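Diguanylate cyclase (Marinobacter aquaeolei VT8, PDB 3IGN) probably makes the second messenger cyclic di-GMP from two molecules of GTP through its GGDEF domain, the part of the longer protein described here. Local coordinates at residues Phe45-Phe50 against Glu89-Ile94. Numbering follows the deposited sequence.
Sequences FDIDHF and EEFGII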
# COMPACT_ATOMS: atom_id res chain seq x y z
N PHE A 45 0.95 2.88 1.17
CA PHE A 45 0.10 3.90 0.57
C PHE A 45 -1.19 4.12 1.33
O PHE A 45 -1.67 3.23 2.04
CB PHE A 45 -0.14 3.62 -0.93
CG PHE A 45 -0.97 2.39 -1.22
CD1 PHE A 45 -2.33 2.51 -1.50
CD2 PHE A 45 -0.38 1.13 -1.32
CE1 PHE A 45 -3.09 1.40 -1.87
CE2 PHE A 45 -1.13 0.01 -1.69
CZ PHE A 45 -2.49 0.15 -1.97
N ASP A 46 -1.72 5.34 1.19
CA ASP A 46 -2.94 5.77 1.87
C ASP A 46 -3.92 6.35 0.86
O ASP A 46 -3.53 6.86 -0.18
CB ASP A 46 -2.63 6.88 2.88
CG ASP A 46 -1.93 6.38 4.11
OD1 ASP A 46 -1.51 5.20 4.14
OD2 ASP A 46 -1.80 7.17 5.07
N ILE A 47 -5.19 6.28 1.21
CA ILE A 47 -6.23 6.85 0.37
C ILE A 47 -6.22 8.34 0.71
O ILE A 47 -6.25 8.70 1.88
CB ILE A 47 -7.60 6.26 0.73
CG1 ILE A 47 -7.64 4.78 0.31
CG2 ILE A 47 -8.71 7.06 0.06
CD1 ILE A 47 -8.56 3.93 1.16
N ASP A 48 -6.17 9.20 -0.30
CA ASP A 48 -6.15 10.64 -0.07
C ASP A 48 -7.48 11.17 0.45
O ASP A 48 -8.54 10.67 0.07
CB ASP A 48 -5.80 11.39 -1.36
CG ASP A 48 -4.36 11.19 -1.78
OD1 ASP A 48 -3.49 11.21 -0.90
OD2 ASP A 48 -4.11 11.03 -2.99
N HIS A 49 -7.42 12.18 1.32
CA HIS A 49 -8.61 12.81 1.88
C HIS A 49 -9.66 11.82 2.39
O HIS A 49 -10.86 12.05 2.21
CB HIS A 49 -9.25 13.69 0.80
CG HIS A 49 -8.28 14.60 0.11
ND1 HIS A 49 -7.60 15.60 0.77
CD2 HIS A 49 -7.86 14.64 -1.17
CE1 HIS A 49 -6.80 16.22 -0.08
NE2 HIS A 49 -6.94 15.65 -1.27
N PHE A 50 -9.22 10.75 3.03
CA PHE A 50 -10.17 9.75 3.51
C PHE A 50 -11.19 10.27 4.52
O PHE A 50 -12.39 10.06 4.34
CB PHE A 50 -9.44 8.55 4.11
CG PHE A 50 -10.33 7.36 4.32
CD1 PHE A 50 -10.93 6.73 3.24
CD2 PHE A 50 -10.61 6.91 5.61
CE1 PHE A 50 -11.81 5.67 3.43
CE2 PHE A 50 -11.48 5.84 5.81
CZ PHE A 50 -12.08 5.22 4.72
N GLU A 89 -6.97 3.34 6.54
CA GLU A 89 -6.97 3.58 5.11
C GLU A 89 -5.56 3.42 4.55
O GLU A 89 -5.27 3.91 3.46
CB GLU A 89 -7.50 4.97 4.77
CG GLU A 89 -6.49 6.09 4.95
CD GLU A 89 -6.56 6.73 6.29
OE1 GLU A 89 -6.98 6.06 7.25
OE2 GLU A 89 -6.17 7.91 6.40
N GLU A 90 -4.71 2.73 5.29
CA GLU A 90 -3.31 2.49 4.89
C GLU A 90 -3.08 1.06 4.41
O GLU A 90 -3.55 0.10 5.02
CB GLU A 90 -2.35 2.75 6.05
CG GLU A 90 -2.30 4.17 6.57
CD GLU A 90 -0.93 4.49 7.15
OE1 GLU A 90 -0.28 3.57 7.68
OE2 GLU A 90 -0.51 5.67 7.09
N PHE A 91 -2.32 0.92 3.32
CA PHE A 91 -2.01 -0.39 2.75
C PHE A 91 -0.51 -0.52 2.55
O PHE A 91 0.20 0.47 2.46
CB PHE A 91 -2.70 -0.56 1.40
CG PHE A 91 -4.20 -0.44 1.45
CD1 PHE A 91 -5.00 -1.58 1.42
CD2 PHE A 91 -4.80 0.81 1.50
CE1 PHE A 91 -6.39 -1.47 1.44
CE2 PHE A 91 -6.19 0.92 1.52
CZ PHE A 91 -6.98 -0.22 1.49
N GLY A 92 -0.03 -1.76 2.47
CA GLY A 92 1.38 -1.98 2.24
C GLY A 92 1.54 -3.11 1.24
O GLY A 92 0.66 -3.96 1.13
N ILE A 93 2.63 -3.10 0.49
CA ILE A 93 2.89 -4.17 -0.47
C ILE A 93 4.37 -4.52 -0.42
O ILE A 93 5.21 -3.62 -0.39
CB ILE A 93 2.59 -3.77 -1.94
CG1 ILE A 93 1.29 -2.97 -2.04
CG2 ILE A 93 2.45 -5.02 -2.79
CD1 ILE A 93 1.07 -2.39 -3.43
N ILE A 94 4.68 -5.81 -0.41
CA ILE A 94 6.06 -6.26 -0.42
C ILE A 94 6.29 -6.62 -1.88
O ILE A 94 5.51 -7.36 -2.47
CB ILE A 94 6.28 -7.52 0.44
CG1 ILE A 94 5.94 -7.23 1.89
CG2 ILE A 94 7.75 -7.99 0.33
CD1 ILE A 94 5.95 -8.46 2.80
O HOH W 1 -6.15 9.96 4.27
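Phe45 and Phe91 form an antiparallel hydrogen-bonded pair where strand segments 45-47 and 90-94 meet, their N-to-C directions 149° apart. Phe45 N gives to Phe91 O at 2.8 Å, and Phe91 N to Phe45 O at 2.7 Å. A longer backbone bond, Ile47 N to Glu89 O at 3.3 Å, follows just before strand 90-94 begins. On the face that carries both phenylalanines, the Phe45 ring is laid across the neighbouring strand, its CG set between backbone N and carbonyl carbon (chi1 67°). Phe91 CB consequently sits over one face of that ring, 3.6 Å from its centroid, a CH-pi contact. The two ring planes are nearly parallel but slid apart, so they barely overlap. Ile93 CD1 reaches Phe45 CE2, while Ile47 CD1 meets the edge of the Phe91 ring at CE2, 3.8 Å away. Thr69 and Thr73 of helix 59-74 also touch Phe45. An alanine in place of Phe45 would probably open a gap beneath Phe91 CB and leave Ile93 CD1 without its aromatic neighbour. On the other face, the carboxylates of Asp46 and Glu90 lie side by side, modelled so close that their exact spacing is doubtful; Asp46 OD2 also forms a salt bridge with Lys159. Beyond the strand end, Glu89 CB covers one face of the Phe50 ring, 4.0 Å from its centroid, and a water donates to both Ile47 O and Glu89 OE2. Glu89, Glu90 and Phe91 close the GGEEF sequence of residues 87-91, this protein's form of the GGDEF signature. The hairpin between strands 82-85 and 90-96 carries it, and strand 40-47 pairs with its second arm in the central sheet of the nucleotide-cyclase fold.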